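Local coordinates for protein beta-fructofuranosidase (Arthrobacter, PDB 3WPU) that belongs to the levansucrase/invertase family, carbohydrate-active proteins of the beta-fructosidase clan that are built on a five-bladed beta-propeller, at residues A26-A31 / C332-T337; Q87-G92 / R121-P126; Y424-G429 / A482-N487. All coordinates share one frame; numbering follows the deposited sequence.

Interaction 1: A26-A31 / C332-T337; sequences AKWTRA and CVTDQT
Val333 lies over one face of the Trp28 indole. Val333 CG1 sits 4.0 Å from the centroid of the Trp28 six-membered ring and 17° off the ring normal. This is a CH-pi contact, offset toward the rim of the ring. It lies at the edge of one blade of the beta-propeller, where strand 26-27 runs parallel to strand 321-331 as the outermost strand of its sheet. The second methyl of Val333 turns to the backbone instead, with CG2 3.3 Å from Trp28 O and 3.6 Å from Arg30 N. Val333 thus straddles the link between the strand and the helix that starts at Arg30. Thr334 CG2 adds an oblique touch on Trp28 CZ3 at 3.9 Å.

The polar bond of the contact comes from Arg30. Arg30 NH1 donates to Cys332 O at 2.9 Å, with an N-H...O angle of 153° and the oxygen close to the guanidinium plane. The Arg30 chain bends at chi3 (59°), which turns the guanidinium so that its edge, at NH1, meets Cys332 O. Below it the aliphatic Arg30 CD also meets Cys332 CB at 4.0 Å.

The next shell fixes these groups. Arg30 NE forms a salt bridge with Glu291 and NH2 bonds to Ala362 O, so the buried charge has partners at all three nitrogens, while Cys332 is tied by a disulfide to Cys276. The Trp28 ring is held by a bond from NE1 to Ser389 O and meets Phe373 edge-to-face. Thr29 is the N-cap residue of the helix: its OG1 caps Asp32 N and also bonds to Thr11. Past Val333 the loop is set by an ST turn, in which Gln336 N donates to Thr334 OG1 at 3.1 Å.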
ATOM      1  N   ALA A  26      -2.808  -6.300  18.576  1.00 11.06           N
ATOM      2  CA  ALA A  26      -1.383  -6.045  18.820  1.00 10.70           C
ATOM      3  C   ALA A  26      -1.175  -4.548  18.909  1.00 10.86           C
ATOM      4  O   ALA A  26      -1.887  -3.797  18.243  1.00 10.04           O
ATOM      5  CB  ALA A  26      -0.520  -6.593  17.705  1.00 11.34           C
ATOM      6  N   LYS A  27      -0.206  -4.150  19.724  1.00 11.30           N
ATOM      7  CA  LYS A  27       0.166  -2.735  19.857  1.00 11.38           C
ATOM      8  C   LYS A  27       1.551  -2.488  19.316  1.00 10.70           C
ATOM      9  O   LYS A  27       2.513  -3.203  19.645  1.00  9.96           O
ATOM     10  CB  LYS A  27       0.115  -2.320  21.328  1.00 13.14           C
ATOM     11  CG  LYS A  27      -1.275  -2.433  21.939  1.00 15.09           C
ATOM     12  CD  LYS A  27      -1.275  -1.955  23.368  1.00 18.45           C
ATOM     13  CE  LYS A  27      -2.638  -2.083  24.002  1.00 20.49           C
ATOM     14  NZ  LYS A  27      -2.917  -3.500  24.328  1.00 22.91           N
ATOM     15  N   TRP A  28       1.672  -1.447  18.482  1.00 10.32           N
ATOM     16  CA  TRP A  28       2.966  -0.864  18.160  1.00 10.04           C
ATOM     17  C   TRP A  28       3.171   0.183  19.238  1.00  9.84           C
ATOM     18  O   TRP A  28       2.487   1.202  19.233  1.00 10.27           O
ATOM     19  CB  TRP A  28       2.937  -0.223  16.777  1.00 10.04           C
ATOM     20  CG  TRP A  28       4.232   0.344  16.314  1.00  9.58           C
ATOM     21  CD1 TRP A  28       5.481   0.002  16.742  1.00  9.46           C
ATOM     22  CD2 TRP A  28       4.426   1.339  15.287  1.00  9.56           C
ATOM     23  NE1 TRP A  28       6.429   0.746  16.080  1.00  9.46           N
ATOM     24  CE2 TRP A  28       5.804   1.522  15.146  1.00  9.46           C
ATOM     25  CE3 TRP A  28       3.561   2.023  14.427  1.00  9.63           C
ATOM     26  CZ2 TRP A  28       6.342   2.425  14.237  1.00  9.47           C
ATOM     27  CZ3 TRP A  28       4.105   2.945  13.550  1.00  9.36           C
ATOM     28  CH2 TRP A  28       5.469   3.092  13.436  1.00  9.41           C
ATOM     29  N   THR A  29       4.018  -0.124  20.215  1.00  9.46           N
ATOM     30  CA  THR A  29       4.004   0.648  21.462  1.00  9.67           C
ATOM     31  C   THR A  29       4.913   1.859  21.367  1.00  9.65           C
ATOM     32  O   THR A  29       5.737   1.943  20.477  1.00  9.98           O
ATOM     33  CB  THR A  29       4.466  -0.177  22.667  1.00  9.55           C
ATOM     34  OG1 THR A  29       5.862  -0.482  22.536  1.00  9.93           O
ATOM     35  CG2 THR A  29       3.673  -1.486  22.778  1.00  9.84           C
ATOM     36  N   ARG A  30       4.817   2.766  22.344  1.00  9.92           N
ATOM     37  CA  ARG A  30       5.755   3.897  22.413  1.00  9.80           C
ATOM     38  C   ARG A  30       7.188   3.408  22.661  1.00  9.74           C
ATOM     39  O   ARG A  30       8.119   3.933  22.082  1.00 10.28           O
ATOM     40  CB  ARG A  30       5.312   4.899  23.479  1.00 10.06           C
ATOM     41  CG  ARG A  30       4.057   5.651  23.075  1.00 10.19           C
ATOM     42  CD  ARG A  30       3.667   6.750  24.061  1.00 10.79           C
ATOM     43  NE  ARG A  30       4.673   7.787  24.281  1.00 11.02           N
ATOM     44  CZ  ARG A  30       4.792   8.900  23.565  1.00 11.22           C
ATOM     45  NH1 ARG A  30       3.998   9.129  22.526  1.00 11.13           N
ATOM     46  NH2 ARG A  30       5.726   9.786  23.879  1.00 11.54           N
ATOM     47  N   ALA A  31       7.355   2.369  23.481  1.00  9.61           N
ATOM     48  CA  ALA A  31       8.656   1.779  23.734  1.00  9.53           C
ATOM     49  C   ALA A  31       9.249   1.243  22.427  1.00  9.93           C
ATOM     50  O   ALA A  31      10.436   1.454  22.143  1.00 10.77           O
ATOM     51  CB  ALA A  31       8.532   0.663  24.767  1.00  9.51           C
ATOM     52  N   CYS A 332      -1.303   6.604  20.731  1.00 11.09           N
ATOM     53  CA  CYS A 332      -0.224   7.489  21.156  1.00 11.63           C
ATOM     54  C   CYS A 332       1.120   7.242  20.442  1.00 11.18           C
ATOM     55  O   CYS A 332       2.185   7.536  20.989  1.00 10.86           O
ATOM     56  CB  CYS A 332      -0.071   7.436  22.689  1.00 12.36           C
ATOM     57  SG  CYS A 332      -1.534   8.115  23.516  1.00 12.90           S
ATOM     58  N   VAL A 333       1.066   6.675  19.231  1.00 10.78           N
ATOM     59  CA  VAL A 333       2.289   6.464  18.434  1.00 11.14           C
ATOM     60  C   VAL A 333       2.159   7.162  17.088  1.00 11.18           C
ATOM     61  O   VAL A 333       2.964   8.032  16.767  1.00 11.40           O
ATOM     62  CB  VAL A 333       2.594   4.961  18.287  1.00 11.06           C
ATOM     63  CG1 VAL A 333       3.687   4.711  17.252  1.00 11.57           C
ATOM     64  CG2 VAL A 333       3.035   4.422  19.639  1.00 11.16           C
ATOM     65  N   THR A 334       1.102   6.856  16.337  1.00 11.18           N
ATOM     66  CA  THR A 334       0.852   7.550  15.065  1.00 11.49           C
ATOM     67  C   THR A 334      -0.652   7.644  14.748  1.00 11.82           C
ATOM     68  O   THR A 334      -1.444   6.733  15.067  1.00 11.58           O
ATOM     69  CB  THR A 334       1.586   6.906  13.851  1.00 11.32           C
ATOM     70  OG1 THR A 334       1.305   7.672  12.675  1.00 11.53           O
ATOM     71  CG2 THR A 334       1.134   5.453  13.598  1.00 11.39           C
ATOM     72  N   ASP A 335      -0.996   8.718  14.055  1.00 12.86           N
ATOM     73  CA  ASP A 335      -2.321   8.975  13.507  1.00 14.93           C
ATOM     74  C   ASP A 335      -2.670   8.018  12.369  1.00 13.41           C
ATOM     75  O   ASP A 335      -3.846   7.701  12.153  1.00 12.35           O
ATOM     76  CB  ASP A 335      -2.342  10.427  12.953  1.00 18.95           C
ATOM     77  CG  ASP A 335      -3.709  10.864  12.453  1.00 23.74           C
ATOM     78  OD1 ASP A 335      -4.750  10.576  13.111  1.00 24.80           O
ATOM     79  OD2 ASP A 335      -3.736  11.527  11.383  1.00 25.86           O
ATOM     80  N   GLN A 336      -1.648   7.596  11.633  1.00 12.66           N
ATOM     81  CA  GLN A 336      -1.851   7.000  10.322  1.00 13.52           C
ATOM     82  C   GLN A 336      -0.958   5.795  10.039  1.00 12.65           C
ATOM     83  O   GLN A 336       0.212   5.920   9.765  1.00 14.21           O
ATOM     84  CB  GLN A 336      -1.657   8.092   9.257  1.00 15.57           C
ATOM     85  CG  GLN A 336      -2.774   9.098   9.215  1.00 18.10           C
ATOM     86  CD  GLN A 336      -2.716   9.930   7.954  1.00 21.44           C
ATOM     87  OE1 GLN A 336      -3.698  10.505   7.551  1.00 25.43           O
ATOM     88  NE2 GLN A 336      -1.561   9.939   7.296  1.00 23.56           N
ATOM     89  N   THR A 337      -1.529   4.589  10.152  1.00 11.70           N
ATOM     90  CA  THR A 337      -0.899   3.394   9.660  1.00 11.72           C
ATOM     91  C   THR A 337      -1.591   3.120   8.316  1.00 12.17           C
ATOM     92  O   THR A 337      -2.643   2.483   8.250  1.00 11.70           O
ATOM     93  CB  THR A 337      -1.150   2.242  10.660  1.00 11.85           C
ATOM     94  OG1 THR A 337      -2.505   2.322  11.108  1.00 11.84           O
ATOM     95  CG2 THR A 337      -0.258   2.396  11.893  1.00 12.40           C
TER

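Interaction 2: Q87-G92 / R121-P126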
ATOM      1  N   GLN A  87       1.096 -11.249  -8.886  1.00 11.54           N
ATOM      2  CA  GLN A  87       0.799 -10.138  -9.772  1.00 11.63           C
ATOM      3  C   GLN A  87       0.647 -10.610 -11.212  1.00 12.18           C
ATOM      4  O   GLN A  87       1.450 -11.414 -11.705  1.00 11.71           O
ATOM      5  CB  GLN A  87       1.872  -9.049  -9.626  1.00 11.55           C
ATOM      6  CG  GLN A  87       1.966  -8.599  -8.171  1.00 11.66           C
ATOM      7  CD  GLN A  87       2.923  -7.472  -7.861  1.00 11.31           C
ATOM      8  OE1 GLN A  87       2.933  -6.970  -6.720  1.00 11.72           O
ATOM      9  NE2 GLN A  87       3.695  -7.042  -8.837  1.00 11.50           N
ATOM     10  N   TYR A  88      -0.388 -10.095 -11.882  1.00 13.24           N
ATOM     11  CA  TYR A  88      -0.836 -10.633 -13.160  1.00 13.75           C
ATOM     12  C   TYR A  88      -0.730  -9.758 -14.408  1.00 14.04           C
ATOM     13  O   TYR A  88      -0.980  -8.548 -14.384  1.00 15.69           O
ATOM     14  CB  TYR A  88      -2.287 -11.051 -13.038  1.00 13.98           C
ATOM     15  CG  TYR A  88      -2.464 -12.357 -12.327  1.00 14.16           C
ATOM     16  CD1 TYR A  88      -2.331 -12.436 -10.950  1.00 14.18           C
ATOM     17  CD2 TYR A  88      -2.766 -13.517 -13.033  1.00 14.84           C
ATOM     18  CE1 TYR A  88      -2.476 -13.631 -10.288  1.00 14.63           C
ATOM     19  CE2 TYR A  88      -2.914 -14.729 -12.375  1.00 14.52           C
ATOM     20  CZ  TYR A  88      -2.751 -14.781 -11.001  1.00 14.94           C
ATOM     21  OH  TYR A  88      -2.912 -15.965 -10.314  1.00 15.88           O
ATOM     22  N   SER A  89      -0.391 -10.426 -15.514  1.00 13.28           N
ATOM     23  CA  SER A  89      -0.659  -9.927 -16.853  1.00 13.48           C
ATOM     24  C   SER A  89      -1.901 -10.657 -17.342  1.00 13.68           C
ATOM     25  O   SER A  89      -2.197 -11.759 -16.860  1.00 12.31           O
ATOM     26  CB  SER A  89       0.540 -10.174 -17.781  1.00 13.61           C
ATOM     27  OG  SER A  89       0.737 -11.561 -17.974  1.00 13.51           O
ATOM     28  N   VAL A  90      -2.617 -10.056 -18.290  1.00 13.82           N
ATOM     29  CA  VAL A  90      -3.790 -10.679 -18.928  1.00 14.63           C
ATOM     30  C   VAL A  90      -3.593 -10.627 -20.441  1.00 15.54           C
ATOM     31  O   VAL A  90      -3.364  -9.561 -21.026  1.00 13.71           O
ATOM     32  CB  VAL A  90      -5.129  -9.994 -18.548  1.00 14.62           C
ATOM     33  CG1 VAL A  90      -6.307 -10.748 -19.167  1.00 14.90           C
ATOM     34  CG2 VAL A  90      -5.306  -9.930 -17.033  1.00 14.60           C
ATOM     35  N   ASN A  91      -3.616 -11.791 -21.076  1.00 16.00           N
ATOM     36  CA  ASN A  91      -3.423 -11.883 -22.512  1.00 16.13           C
ATOM     37  C   ASN A  91      -2.276 -11.029 -23.044  1.00 15.64           C
ATOM     38  O   ASN A  91      -2.410 -10.355 -24.054  1.00 16.59           O
ATOM     39  CB  ASN A  91      -4.743 -11.618 -23.222  1.00 16.49           C
ATOM     40  CG  ASN A  91      -5.726 -12.755 -23.023  1.00 17.43           C
ATOM     41  OD1 ASN A  91      -5.461 -13.677 -22.270  1.00 18.63           O
ATOM     42  ND2 ASN A  91      -6.860 -12.691 -23.696  1.00 20.26           N
ATOM     43  N   GLY A  92      -1.142 -11.103 -22.348  1.00 14.91           N
ATOM     44  CA  GLY A  92       0.092 -10.494 -22.785  1.00 14.52           C
ATOM     45  C   GLY A  92       0.340  -9.097 -22.278  1.00 14.03           C
ATOM     46  O   GLY A  92       1.323  -8.482 -22.672  1.00 15.12           O
ATOM     47  N   ARG A 121       1.199  -2.303 -20.162  1.00 12.50           N
ATOM     48  CA  ARG A 121       2.410  -2.450 -20.966  1.00 12.61           C
ATOM     49  C   ARG A 121       2.590  -3.918 -21.300  1.00 12.48           C
ATOM     50  O   ARG A 121       2.035  -4.778 -20.616  1.00 12.51           O
ATOM     51  CB  ARG A 121       3.640  -1.896 -20.241  1.00 12.57           C
ATOM     52  CG  ARG A 121       4.111  -2.734 -19.066  1.00 12.45           C
ATOM     53  CD  ARG A 121       5.281  -2.098 -18.326  1.00 12.41           C
ATOM     54  NE  ARG A 121       5.679  -2.938 -17.191  1.00 12.11           N
ATOM     55  CZ  ARG A 121       6.682  -2.670 -16.366  1.00 11.97           C
ATOM     56  NH1 ARG A 121       7.424  -1.583 -16.520  1.00 11.78           N
ATOM     57  NH2 ARG A 121       6.920  -3.481 -15.356  1.00 12.44           N
ATOM     58  N   PRO A 122       3.373  -4.213 -22.339  1.00 13.46           N
ATOM     59  CA  PRO A 122       3.605  -5.612 -22.696  1.00 13.83           C
ATOM     60  C   PRO A 122       4.252  -6.410 -21.554  1.00 13.61           C
ATOM     61  O   PRO A 122       5.180  -5.944 -20.886  1.00 14.47           O
ATOM     62  CB  PRO A 122       4.570  -5.512 -23.880  1.00 14.05           C
ATOM     63  CG  PRO A 122       4.318  -4.153 -24.454  1.00 14.02           C
ATOM     64  CD  PRO A 122       4.078  -3.295 -23.243  1.00 13.68           C
ATOM     65  N   ALA A 123       3.746  -7.613 -21.342  1.00 14.22           N
ATOM     66  CA  ALA A 123       4.302  -8.531 -20.376  1.00 15.24           C
ATOM     67  C   ALA A 123       5.638  -9.132 -20.864  1.00 15.77           C
ATOM     68  O   ALA A 123       5.925  -9.170 -22.066  1.00 16.76           O
ATOM     69  CB  ALA A 123       3.297  -9.648 -20.092  1.00 15.19           C
ATOM     70  N   GLY A 124       6.450  -9.577 -19.916  1.00 16.83           N
ATOM     71  CA  GLY A 124       7.619 -10.426 -20.206  1.00 18.28           C
ATOM     72  C   GLY A 124       8.865  -9.764 -20.754  1.00 20.31           C
ATOM     73  O   GLY A 124       9.714 -10.445 -21.347  1.00 21.62           O
ATOM     74  N   VAL A 125       8.993  -8.456 -20.566  1.00 19.89           N
ATOM     75  CA  VAL A 125      10.190  -7.706 -20.953  1.00 20.76           C
ATOM     76  C   VAL A 125      10.982  -7.375 -19.668  1.00 20.95           C
ATOM     77  O   VAL A 125      10.435  -6.788 -18.713  1.00 20.83           O
ATOM     78  CB  VAL A 125       9.824  -6.415 -21.709  1.00 21.07           C
ATOM     79  CG1 VAL A 125      11.067  -5.683 -22.218  1.00 21.32           C
ATOM     80  CG2 VAL A 125       8.874  -6.703 -22.860  1.00 21.23           C
ATOM     81  N   PRO A 126      12.263  -7.783 -19.614  1.00 21.75           N
ATOM     82  CA  PRO A 126      13.067  -7.429 -18.433  1.00 22.34           C
ATOM     83  C   PRO A 126      13.188  -5.907 -18.268  1.00 21.26           C
ATOM     84  O   PRO A 126      13.248  -5.162 -19.257  1.00 22.07           O
ATOM     85  CB  PRO A 126      14.441  -8.064 -18.723  1.00 23.01           C
ATOM     86  CG  PRO A 126      14.190  -9.091 -19.781  1.00 23.28           C
ATOM     87  CD  PRO A 126      13.022  -8.598 -20.584  1.00 22.46           C
TER
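Gly92 O accepts a hydrogen bond from Ala123 N at 2.9 Å. The bond is nearly straight at nitrogen, with an N-H...O angle of 173°. At the oxygen it is less regular: the donor stands above the carbonyl plane, 43° out of it. The same Gly92 O lies 3.7 Å from Pro122 CA and 3.5 Å from Ala123 CB, so it fits snugly against the turn of the chain after strand 115-122.

The apolar part of the contact is small. Ala123 CB points at the other segment and meets Ser89 CB at 3.6 Å, and it also touches Ser89 OG. That hydroxyl has its polar partner in His489, through ND1. Gly92 carries no side chain, and its positive phi (92°) would press a CB against the carbonyl oxygen of Asn91.

At the strand end before Pro122, the guanidinium of Arg121 is held by Glu94 at NE and by Asp483 of the 482-487 loop at NH2.

Asn91 and Gly92 have backbone angles close to those of a type I' turn, and they join strand 88-90 to strand 93-102. Strand 115-122 pairs antiparallel with the other side of strand 93-102. The contact therefore closes one end of a three-stranded antiparallel arrangement, a beta-meander in the branched sheet of the propeller.

Interaction 3: Y424-G429 / A482-N487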
ATOM      1  N   TYR A 424       4.438  -0.265  -1.754  1.00  9.81           N
ATOM      2  CA  TYR A 424       3.701  -1.518  -1.844  1.00  9.67           C
ATOM      3  C   TYR A 424       4.707  -2.623  -2.064  1.00  9.76           C
ATOM      4  O   TYR A 424       5.515  -2.560  -2.989  1.00  9.74           O
ATOM      5  CB  TYR A 424       2.699  -1.429  -3.004  1.00  9.43           C
ATOM      6  CG  TYR A 424       1.931  -2.713  -3.183  1.00  9.56           C
ATOM      7  CD1 TYR A 424       0.818  -2.997  -2.406  1.00  9.72           C
ATOM      8  CD2 TYR A 424       2.350  -3.645  -4.109  1.00  9.49           C
ATOM      9  CE1 TYR A 424       0.145  -4.200  -2.523  1.00  9.67           C
ATOM     10  CE2 TYR A 424       1.671  -4.853  -4.255  1.00  9.59           C
ATOM     11  CZ  TYR A 424       0.575  -5.120  -3.488  1.00  9.73           C
ATOM     12  OH  TYR A 424      -0.135  -6.317  -3.615  1.00  9.97           O
ATOM     13  N   VAL A 425       4.649  -3.652  -1.200  1.00  9.96           N
ATOM     14  CA  VAL A 425       5.592  -4.766  -1.238  1.00 10.20           C
ATOM     15  C   VAL A 425       5.038  -5.880  -2.138  1.00 10.36           C
ATOM     16  O   VAL A 425       3.934  -6.378  -1.918  1.00 10.61           O
ATOM     17  CB  VAL A 425       5.866  -5.329   0.183  1.00 10.14           C
ATOM     18  CG1 VAL A 425       6.987  -6.343   0.122  1.00 10.13           C
ATOM     19  CG2 VAL A 425       6.206  -4.187   1.146  1.00 10.69           C
ATOM     20  N   MET A 426       5.838  -6.233  -3.137  1.00 10.89           N
ATOM     21  CA  MET A 426       5.497  -7.161  -4.193  1.00 11.13           C
ATOM     22  C   MET A 426       6.229  -8.467  -3.954  1.00 11.39           C
ATOM     23  O   MET A 426       7.151  -8.541  -3.138  1.00 11.03           O
ATOM     24  CB  MET A 426       5.931  -6.568  -5.536  1.00 11.47           C
ATOM     25  CG  MET A 426       5.339  -5.198  -5.753  1.00 11.17           C
ATOM     26  SD  MET A 426       5.572  -4.466  -7.392  1.00 10.87           S
ATOM     27  CE  MET A 426       7.352  -4.214  -7.381  1.00 11.68           C
ATOM     28  N   PRO A 427       5.852  -9.507  -4.704  1.00 11.70           N
ATOM     29  CA  PRO A 427       6.528 -10.787  -4.526  1.00 12.31           C
ATOM     30  C   PRO A 427       8.052 -10.686  -4.676  1.00 12.20           C
ATOM     31  O   PRO A 427       8.571  -9.886  -5.490  1.00 12.82           O
ATOM     32  CB  PRO A 427       5.897 -11.652  -5.617  1.00 12.16           C
ATOM     33  CG  PRO A 427       4.522 -11.078  -5.762  1.00 11.97           C
ATOM     34  CD  PRO A 427       4.770  -9.590  -5.701  1.00 11.92           C
ATOM     35  N   GLY A 428       8.751 -11.434  -3.819  1.00 13.04           N
ATOM     36  CA  GLY A 428      10.205 -11.418  -3.774  1.00 12.86           C
ATOM     37  C   GLY A 428      10.806 -10.194  -3.105  1.00 13.16           C
ATOM     38  O   GLY A 428      12.000  -9.941  -3.233  1.00 13.36           O
ATOM     39  N   GLY A 429       9.987  -9.443  -2.380  1.00 12.15           N
ATOM     40  CA  GLY A 429      10.463  -8.301  -1.628  1.00 10.83           C
ATOM     41  C   GLY A 429      10.751  -7.094  -2.467  1.00 10.72           C
ATOM     42  O   GLY A 429      11.386  -6.172  -1.969  1.00 10.98           O
ATOM     43  N   ALA A 482       9.165   2.608 -12.229  1.00 12.08           N
ATOM     44  CA  ALA A 482       7.773   2.181 -12.328  1.00 11.92           C
ATOM     45  C   ALA A 482       7.661   0.689 -12.685  1.00 12.06           C
ATOM     46  O   ALA A 482       6.725   0.248 -13.349  1.00 12.28           O
ATOM     47  CB  ALA A 482       7.008   3.062 -13.313  1.00 12.39           C
ATOM     48  N   ASP A 483       8.622  -0.099 -12.202  1.00 11.69           N
ATOM     49  CA  ASP A 483       8.602  -1.515 -12.502  1.00 11.21           C
ATOM     50  C   ASP A 483       7.664  -2.252 -11.536  1.00 11.21           C
ATOM     51  O   ASP A 483       7.974  -2.415 -10.355  1.00 10.61           O
ATOM     52  CB  ASP A 483      10.020  -2.095 -12.438  1.00 11.66           C
ATOM     53  CG  ASP A 483      10.091  -3.519 -12.954  1.00 12.42           C
ATOM     54  OD1 ASP A 483       9.206  -3.910 -13.740  1.00 12.78           O
ATOM     55  OD2 ASP A 483      11.067  -4.231 -12.601  1.00 12.96           O
ATOM     56  N   ILE A 484       6.534  -2.716 -12.062  1.00 11.22           N
ATOM     57  CA  ILE A 484       5.565  -3.487 -11.304  1.00 10.80           C
ATOM     58  C   ILE A 484       5.331  -4.813 -12.062  1.00 11.48           C
ATOM     59  O   ILE A 484       4.398  -4.945 -12.860  1.00 11.73           O
ATOM     60  CB  ILE A 484       4.274  -2.679 -11.100  1.00 10.89           C
ATOM     61  CG1 ILE A 484       4.599  -1.411 -10.302  1.00 11.20           C
ATOM     62  CG2 ILE A 484       3.229  -3.546 -10.394  1.00 10.64           C
ATOM     63  CD1 ILE A 484       3.420  -0.549  -9.925  1.00 11.50           C
ATOM     64  N   PRO A 485       6.232  -5.764 -11.866  1.00 11.97           N
ATOM     65  CA  PRO A 485       6.250  -6.922 -12.746  1.00 11.97           C
ATOM     66  C   PRO A 485       5.230  -7.993 -12.385  1.00 12.76           C
ATOM     67  O   PRO A 485       4.983  -8.267 -11.201  1.00 13.26           O
ATOM     68  CB  PRO A 485       7.677  -7.470 -12.551  1.00 12.41           C
ATOM     69  CG  PRO A 485       8.054  -7.062 -11.192  1.00 12.30           C
ATOM     70  CD  PRO A 485       7.358  -5.767 -10.915  1.00 12.19           C
ATOM     71  N   ALA A 486       4.690  -8.652 -13.403  1.00 13.40           N
ATOM     72  CA  ALA A 486       3.767  -9.774 -13.204  1.00 13.99           C
ATOM     73  C   ALA A 486       4.579 -11.055 -13.065  1.00 14.87           C
ATOM     74  O   ALA A 486       5.499 -11.282 -13.849  1.00 16.06           O
ATOM     75  CB  ALA A 486       2.810  -9.877 -14.375  1.00 14.17           C
ATOM     76  N   ASN A 487       4.246 -11.881 -12.073  1.00 14.89           N
ATOM     77  CA  ASN A 487       4.842 -13.214 -11.952  1.00 15.15           C
ATOM     78  C   ASN A 487       3.862 -14.324 -12.318  1.00 15.81           C
ATOM     79  O   ASN A 487       4.236 -15.495 -12.353  1.00 16.61           O
ATOM     80  CB  ASN A 487       5.425 -13.439 -10.546  1.00 15.08           C
ATOM     81  CG  ASN A 487       4.377 -13.372  -9.465  1.00 15.44           C
ATOM     82  OD1 ASN A 487       3.694 -12.353  -9.309  1.00 15.90           O
ATOM     83  ND2 ASN A 487       4.236 -14.449  -8.701  1.00 15.82           N
TER
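Met426 lays its thioether across Ile484 and Pro485. Met426 SD meets Ile484 CG2 at 3.9 Å and lies nearly as close to Ile484 CA. The methyl Met426 CE reaches further, to Pro485 CD at 3.9 Å and to Asp483 O at 3.5 Å. The chain is extended as far as SD and then bends at chi3 (-67°), which brings CE against the Asp483 carbonyl. The methionine crosses the Ile484 and Pro485 side chains at about a right angle. It therefore bridges three consecutive residues of the loop that leads to strand 488-493.

A second, lighter touch follows along the chain. Pro427 CG rests 3.9 Å from Asn487 OD1. That amide is fixed from outside: OD1 bonds to Gln87 N, and ND2 bonds to Asn86. Asp483 O is likewise engaged, by Thr453 OG1.

Pro427 and Gly428 have the angles of a type II turn, and Gly429 N makes a weak bond back to Met426 O at 3.1 Å. This turn joins strands 423-425 and 430-434, so the contact lays a beta-hairpin loop of the propeller against the loop before strand 488-493. Gln432, in the second strand of that hairpin, touches both Met426 and Ile484.

The contact is thus mainly van der Waals, with two carbonyl oxygens resting against carbon atoms, both of them hydrogen-bonded to other residues. Such contacts impose little direction. The position of the loop is probably set by the salt bridge of Asp483 OD1 to Arg121, together with the bonds to Thr453 and Gln87.

From the N terminus, interaction 1 brings residues 26-31 to residues 332-337, closing a loop of about 300 residues at the edge of a propeller blade. Interaction 2 is nested inside that loop. It closes a short excursion around strand 93-102. Interaction 3 comes later, in series with both, and joins the hairpin at 424-429 to the loop at 482-487. Interaction 1 lies on the opposite side of the chain's centre from the other two; its centre is about 39 Å from that of interaction 2. Interactions 2 and 3 touch through the Arg121-Asp483 salt bridge and through Gln87, which meets Asn487, Met426 and Pro427, and strand 488-493 then runs alongside strand 88-90.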